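PDB 2FCK: ribosomal-protein-serine acetyltransferase, putative from Vibrio cholerae O1 biovar eltor, which may transfer acetyl groups to the N-terminal serine or alanine of proteins, as a putative GNAT-family acetyltransferase. Local coordinates for residues V29-Q34 against G102-D107; V87-F92 against I123-E128. All coordinates share one frame; numbering follows the deposited sequence. Where two conformers were deposited one is given.

Contact 1: V29-Q34 against G102-D107; sequences VQCIRQ and GYWIGD. With NO3 (nitrate ion), chain C.
Cys31 and Ile32, near the end of helix 25-33, meet the indole of Trp104 on strand 98-105, a central strand of the GNAT acetyltransferase fold that runs into the short helix 107-110, ahead of helix 114-129. The contact between the segments is small, burying 126 Å², and is apolar and sulfur-aromatic; a nitrate, probably from the crystallisation liquor, is bound to the strand backbone.

The sulfur-aromatic part rests on one of the two modelled conformers of Cys31. There SG is anti to the backbone N (chi1 -174°), which brings the sulfur to the rim of the six-membered ring, 3.5 Å from Trp104 CZ3. It lies in the ring plane, 4.8 Å from SG to the ring centroid, so it touches the edge and not the pi face.

The apolar part is looser. Ile32 CD1 comes over one face of the same ring, 4.3 Å from Trp104 CH2. Trp104 also packs on Leu38, Val42 and Met86. Its CG sits between the backbone N and carbonyl carbon (chi1 49°), which swings the indole off the strand toward the helix, while the CB of Ile105 points away from the helix.

Polar bonds flank the contact. Gly106 is the N-cap of helix 107-110, and the carboxylate of Asp107 takes hydrogen bonds with the hydroxyls of Ser35 and Thr37, tying the residues after helix 25-33 to the start of helix 107-110. A second nitrate near Trp104 and a glycerol near Cys31, both likewise probably from the liquor, may mark a pocket. The first nitrate receives a nearly straight bond, Ile105 N to O1 2.9 Å at 175°, and its O2 lies at the edge of the Tyr103 ring, 3.4 Å from CE1.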
loop_
_atom_site.group_PDB
_atom_site.type_symbol
_atom_site.label_atom_id
_atom_site.label_comp_id
_atom_site.label_asym_id
_atom_site.label_seq_id
_atom_site.Cartn_x
_atom_site.Cartn_y
_atom_site.Cartn_z
ATOM N N VAL A 29 -13.666 -19.574 17.313
ATOM C CA VAL A 29 -12.972 -20.839 17.583
ATOM C C VAL A 29 -13.602 -21.999 16.793
ATOM O O VAL A 29 -12.869 -22.712 16.093
ATOM C CB VAL A 29 -12.928 -21.150 19.099
ATOM C CG1 VAL A 29 -12.660 -22.631 19.353
ATOM C CG2 VAL A 29 -11.869 -20.299 19.746
ATOM N N GLN A 30 -14.928 -22.145 16.855
ATOM C CA GLN A 30 -15.660 -23.142 16.053
ATOM C C GLN A 30 -15.308 -23.030 14.573
ATOM O O GLN A 30 -15.077 -24.047 13.921
ATOM C CB GLN A 30 -17.188 -23.074 16.214
ATOM C CG GLN A 30 -17.998 -23.925 15.155
ATOM C CD GLN A 30 -19.520 -23.981 15.357
ATOM O OE1 GLN A 30 -19.986 -24.078 16.479
ATOM N NE2 GLN A 30 -20.292 -23.953 14.252
ATOM N N CYS A 31 -15.263 -21.806 14.054
ATOM C CA CYS A 31 -15.050 -21.611 12.629
ATOM C C CYS A 31 -13.693 -22.177 12.178
ATOM O O CYS A 31 -13.590 -22.773 11.101
ATOM C CB CYS A 31 -15.199 -20.138 12.252
ATOM S SG CYS A 31 -15.112 -19.803 10.491
ATOM N N ILE A 32 -12.668 -22.010 13.014
ATOM C CA ILE A 32 -11.345 -22.520 12.705
ATOM C C ILE A 32 -11.285 -24.012 12.992
ATOM O O ILE A 32 -10.717 -24.779 12.198
ATOM C CB ILE A 32 -10.287 -21.762 13.527
ATOM C CG1 ILE A 32 -10.279 -20.293 13.090
ATOM C CG2 ILE A 32 -8.893 -22.441 13.399
ATOM C CD1 ILE A 32 -9.863 -20.091 11.643
ATOM N N ARG A 33 -11.865 -24.423 14.125
ATOM C CA ARG A 33 -11.750 -25.806 14.547
ATOM C C ARG A 33 -12.410 -26.718 13.529
ATOM O O ARG A 33 -12.030 -27.892 13.432
ATOM C CB ARG A 33 -12.376 -26.044 15.900
ATOM C CG ARG A 33 -11.414 -26.448 16.988
ATOM C CD ARG A 33 -10.851 -25.285 17.667
ATOM N NE ARG A 33 -10.143 -25.693 18.882
ATOM C CZ ARG A 33 -8.811 -25.761 19.007
ATOM N NH1 ARG A 33 -8.004 -25.487 17.986
ATOM N NH2 ARG A 33 -8.286 -26.133 20.172
ATOM N N GLN A 34 -13.444 -26.201 12.851
ATOM C CA GLN A 34 -14.224 -27.058 11.953
ATOM C C GLN A 34 -13.549 -27.170 10.583
ATOM O O GLN A 34 -13.899 -28.082 9.821
ATOM C CB GLN A 34 -15.639 -26.547 11.748
ATOM C CG GLN A 34 -16.521 -26.854 12.963
ATOM C CD GLN A 34 -16.568 -28.329 13.299
ATOM O OE1 GLN A 34 -16.818 -29.142 12.398
ATOM N NE2 GLN A 34 -16.396 -28.716 14.597
ATOM N N GLY A 102 -8.200 -8.879 2.018
ATOM C CA GLY A 102 -7.893 -10.240 2.394
ATOM C C GLY A 102 -9.195 -10.911 2.767
ATOM O O GLY A 102 -10.225 -10.248 2.916
ATOM N N TYR A 103 -9.164 -12.226 2.890
ATOM C CA TYR A 103 -10.360 -12.971 3.241
ATOM C C TYR A 103 -10.006 -14.424 3.568
ATOM O O TYR A 103 -8.920 -14.915 3.185
ATOM C CB TYR A 103 -11.424 -12.991 2.083
ATOM C CG TYR A 103 -10.752 -13.354 0.751
ATOM C CD1 TYR A 103 -10.629 -14.679 0.362
ATOM C CD2 TYR A 103 -10.223 -12.359 -0.057
ATOM C CE1 TYR A 103 -9.962 -15.017 -0.881
ATOM C CE2 TYR A 103 -9.562 -12.666 -1.279
ATOM C CZ TYR A 103 -9.437 -13.979 -1.663
ATOM O OH TYR A 103 -8.807 -14.263 -2.874
ATOM N N TRP A 104 -10.923 -15.094 4.249
ATOM C CA TRP A 104 -10.796 -16.536 4.413
ATOM C C TRP A 104 -12.198 -17.056 4.632
ATOM O O TRP A 104 -12.984 -16.461 5.327
ATOM C CB TRP A 104 -9.809 -16.917 5.529
ATOM C CG TRP A 104 -9.971 -16.239 6.847
ATOM C CD1 TRP A 104 -9.295 -15.172 7.305
ATOM C CD2 TRP A 104 -10.874 -16.636 7.886
ATOM N NE1 TRP A 104 -9.712 -14.866 8.594
ATOM C CE2 TRP A 104 -10.679 -15.755 8.969
ATOM C CE3 TRP A 104 -11.815 -17.667 8.005
ATOM C CZ2 TRP A 104 -11.405 -15.868 10.166
ATOM C CZ3 TRP A 104 -12.526 -17.794 9.189
ATOM C CH2 TRP A 104 -12.324 -16.886 10.251
ATOM N N ILE A 105 -12.549 -18.133 3.934
ATOM C CA ILE A 105 -13.913 -18.621 4.026
ATOM C C ILE A 105 -13.814 -20.134 4.231
ATOM O O ILE A 105 -12.992 -20.781 3.581
ATOM C CB ILE A 105 -14.735 -18.360 2.704
ATOM C CG1 ILE A 105 -14.746 -16.862 2.327
ATOM C CG2 ILE A 105 -16.157 -18.927 2.814
ATOM C CD1 ILE A 105 -15.650 -16.018 3.221
ATOM N N GLY A 106 -14.629 -20.645 5.149
ATOM C CA GLY A 106 -14.637 -22.066 5.451
ATOM C C GLY A 106 -15.066 -22.840 4.223
ATOM O O GLY A 106 -15.984 -22.437 3.499
ATOM N N ASP A 107 -14.351 -23.947 4.015
ATOM C CA ASP A 107 -14.472 -24.900 2.954
ATOM C C ASP A 107 -15.969 -25.196 2.578
ATOM O O ASP A 107 -16.373 -25.069 1.408
ATOM C CB ASP A 107 -13.644 -26.161 3.400
ATOM C CG ASP A 107 -12.313 -25.789 4.239
ATOM O OD1 ASP A 107 -11.258 -26.490 4.119
ATOM O OD2 ASP A 107 -12.276 -24.798 5.027
HETATM N N NO3 C . -10.613 -18.680 1.174
HETATM O O1 NO3 C . -10.538 -19.406 2.356
HETATM O O2 NO3 C . -9.496 -17.999 0.734
HETATM O O3 NO3 C . -11.780 -18.605 0.429
#

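Contact 2: V87-F92 against I123-E128; sequences VAINEF and ILFCFE
Ile89, midway along the 87-92 stretch of strand 83-93, points its side chain at helix 114-129 and sets its delta methyl against both Phe125 and Cys126. This is one sheet-to-helix layer of the GNAT core, with all three residues buried. The tight part is confined to the end of one chain: Ile89 CD1 lies 3.9 Å from Cys126 SG and 4.0 Å from Phe125 CE2. The isoleucine is extended (chi2 162°), which carries CD1 out to the helix, and CG1 also rests 4.0 Å from the same sulfur. CD1 meets Phe125 at the edge of its ring, near the plane, and the two side chains cross at about a right angle. The other branch of Ile89 stays on its own strand, with CG2 3.7 Å above the plane of the Phe92 ring, toward its rim.

Around this point the interface thins. The backbones stand well apart, Ile89 CA to Cys126 CA being 8.8 Å. Phe125 also meets the ring of Phe8, and Cys126 touches Leu135 on strand 134-139. Asn90 and Glu91 form a classic beta bulge opposite Ser100; Glu91 packs on His94 of the second subunit, well away from the helix. On the helix, Leu124 and Glu128 are exposed on the outer side, beyond the touching residues.

Only 95 Å² is buried between the segments. No directional bond forms among methyl, sulfur and ring edge, so the strand and helix are held here by dispersion and exclusion of water, with no polar pair fixing their register.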
loop_
_atom_site.group_PDB
_atom_site.type_symbol
_atom_site.label_atom_id
_atom_site.label_comp_id
_atom_site.label_asym_id
_atom_site.label_seq_id
_atom_site.Cartn_x
_atom_site.Cartn_y
_atom_site.Cartn_z
ATOM N N VAL A 87 -13.974 -11.244 5.567
ATOM C CA VAL A 87 -13.434 -10.472 4.453
ATOM C C VAL A 87 -12.935 -9.171 5.061
ATOM O O VAL A 87 -13.553 -8.645 6.006
ATOM C CB VAL A 87 -14.492 -10.218 3.323
ATOM C CG1 VAL A 87 -14.886 -11.566 2.613
ATOM C CG2 VAL A 87 -15.732 -9.416 3.857
ATOM N N ALA A 88 -11.810 -8.686 4.558
ATOM C CA ALA A 88 -11.229 -7.494 5.181
ATOM C C ALA A 88 -10.659 -6.519 4.205
ATOM O O ALA A 88 -10.053 -6.935 3.207
ATOM C CB ALA A 88 -10.146 -7.908 6.165
ATOM N N ILE A 89 -10.747 -5.231 4.555
ATOM C CA ILE A 89 -9.821 -4.249 3.968
ATOM C C ILE A 89 -8.628 -4.219 4.925
ATOM O O ILE A 89 -8.753 -3.796 6.095
ATOM C CB ILE A 89 -10.420 -2.824 3.867
ATOM C CG1 ILE A 89 -11.707 -2.820 3.034
ATOM C CG2 ILE A 89 -9.403 -1.868 3.193
ATOM C CD1 ILE A 89 -12.587 -1.595 3.221
ATOM N N ASN A 90 -7.495 -4.716 4.445
ATOM C CA ASN A 90 -6.340 -4.817 5.303
ATOM C C ASN A 90 -5.610 -3.509 5.448
ATOM O O ASN A 90 -5.107 -3.234 6.532
ATOM C CB ASN A 90 -5.345 -5.835 4.753
ATOM C CG ASN A 90 -5.811 -7.224 4.856
ATOM O OD1 ASN A 90 -6.467 -7.602 5.824
ATOM N ND2 ASN A 90 -5.441 -8.040 3.859
ATOM N N GLU A 91 -5.467 -2.754 4.350
ATOM C CA GLU A 91 -4.709 -1.484 4.319
ATOM C C GLU A 91 -5.226 -0.568 3.226
ATOM O O GLU A 91 -5.416 -1.008 2.080
ATOM C CB GLU A 91 -3.216 -1.766 4.042
ATOM C CG GLU A 91 -2.342 -0.526 3.704
ATOM C CD GLU A 91 -1.620 0.057 4.929
ATOM O OE1 GLU A 91 -1.486 1.309 5.060
ATOM O OE2 GLU A 91 -1.131 -0.785 5.727
ATOM N N PHE A 92 -5.388 0.711 3.565
ATOM C CA PHE A 92 -5.703 1.722 2.571
ATOM C C PHE A 92 -4.387 2.313 2.040
ATOM O O PHE A 92 -3.470 2.546 2.808
ATOM C CB PHE A 92 -6.547 2.841 3.180
ATOM C CG PHE A 92 -7.958 2.388 3.510
ATOM C CD1 PHE A 92 -8.304 2.042 4.813
ATOM C CD2 PHE A 92 -8.903 2.317 2.504
ATOM C CE1 PHE A 92 -9.646 1.619 5.111
ATOM C CE2 PHE A 92 -10.250 1.907 2.808
ATOM C CZ PHE A 92 -10.581 1.584 4.110
ATOM N N ILE A 123 -16.022 -5.627 -2.276
ATOM C CA ILE A 123 -15.486 -4.956 -3.452
ATOM C C ILE A 123 -16.414 -3.809 -3.914
ATOM O O ILE A 123 -15.985 -2.685 -4.216
ATOM C CB ILE A 123 -15.334 -6.009 -4.572
ATOM C CG1 ILE A 123 -14.129 -6.965 -4.233
ATOM C CG2 ILE A 123 -15.110 -5.323 -5.982
ATOM C CD1 ILE A 123 -14.183 -8.237 -5.145
ATOM N N LEU A 124 -17.706 -4.086 -3.966
ATOM C CA LEU A 124 -18.669 -3.049 -4.339
ATOM C C LEU A 124 -18.675 -1.884 -3.355
ATOM O O LEU A 124 -18.751 -0.731 -3.768
ATOM C CB LEU A 124 -20.078 -3.623 -4.487
ATOM C CG LEU A 124 -20.191 -4.587 -5.668
ATOM C CD1 LEU A 124 -21.610 -5.261 -5.649
ATOM C CD2 LEU A 124 -19.847 -3.912 -7.022
ATOM N N PHE A 125 -18.569 -2.188 -2.070
ATOM C CA PHE A 125 -18.457 -1.127 -1.062
ATOM C C PHE A 125 -17.241 -0.251 -1.348
ATOM O O PHE A 125 -17.326 0.993 -1.348
ATOM C CB PHE A 125 -18.412 -1.772 0.322
ATOM C CG PHE A 125 -17.995 -0.840 1.419
ATOM C CD1 PHE A 125 -18.872 0.113 1.905
ATOM C CD2 PHE A 125 -16.727 -0.953 1.962
ATOM C CE1 PHE A 125 -18.478 0.982 2.950
ATOM C CE2 PHE A 125 -16.310 -0.093 2.975
ATOM C CZ PHE A 125 -17.192 0.867 3.460
ATOM N N CYS A 126 -16.104 -0.898 -1.636
ATOM C CA CYS A 126 -14.867 -0.140 -1.932
ATOM C C CYS A 126 -14.996 0.755 -3.168
ATOM O O CYS A 126 -14.556 1.915 -3.143
ATOM C CB CYS A 126 -13.705 -1.087 -2.113
ATOM S SG CYS A 126 -13.152 -1.865 -0.602
ATOM N N PHE A 127 -15.636 0.239 -4.234
ATOM C CA PHE A 127 -15.700 0.988 -5.523
ATOM C C PHE A 127 -16.846 2.033 -5.515
ATOM O O PHE A 127 -16.668 3.184 -5.938
ATOM C CB PHE A 127 -15.870 0.038 -6.737
ATOM C CG PHE A 127 -14.642 -0.767 -7.092
ATOM C CD1 PHE A 127 -13.341 -0.278 -6.852
ATOM C CD2 PHE A 127 -14.775 -1.964 -7.798
ATOM C CE1 PHE A 127 -12.246 -1.015 -7.241
ATOM C CE2 PHE A 127 -13.660 -2.690 -8.192
ATOM C CZ PHE A 127 -12.399 -2.212 -7.921
ATOM N N GLU A 128 -18.021 1.600 -5.067
ATOM C CA GLU A 128 -19.211 2.465 -5.082
ATOM C C GLU A 128 -19.168 3.508 -3.994
ATOM O O GLU A 128 -19.353 4.685 -4.266
ATOM C CB GLU A 128 -20.498 1.629 -4.960
ATOM C CG GLU A 128 -20.659 0.625 -6.064
ATOM C CD GLU A 128 -20.733 1.264 -7.438
ATOM O OE1 GLU A 128 -21.374 2.329 -7.583
ATOM O OE2 GLU A 128 -20.141 0.696 -8.374
#

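Contact 1 and contact 2 lie on opposite sides of the chain's centre, about 20 Å between their centres, yet their strands are antiparallel neighbours in the same sheet. Ala88 N and Gly102 O, 2.8 Å apart, are probably hydrogen-bonded, and Val87 CG1 packs 3.8 Å from Tyr103 CB, so the two segments meet where strands 83-93 and 98-105 adjoin. Contact 2 packs strand 83-93 on helix 114-129; contact 1 joins the far end of strand 98-105 to helix 25-33. The nitrate of contact 1, probably from the crystallisation liquor, lies on the strand that in GNAT enzymes borders the acetyl-CoA cleft and may mark that pocket, whereas contact 2 lies in the buried layer between sheet and helix.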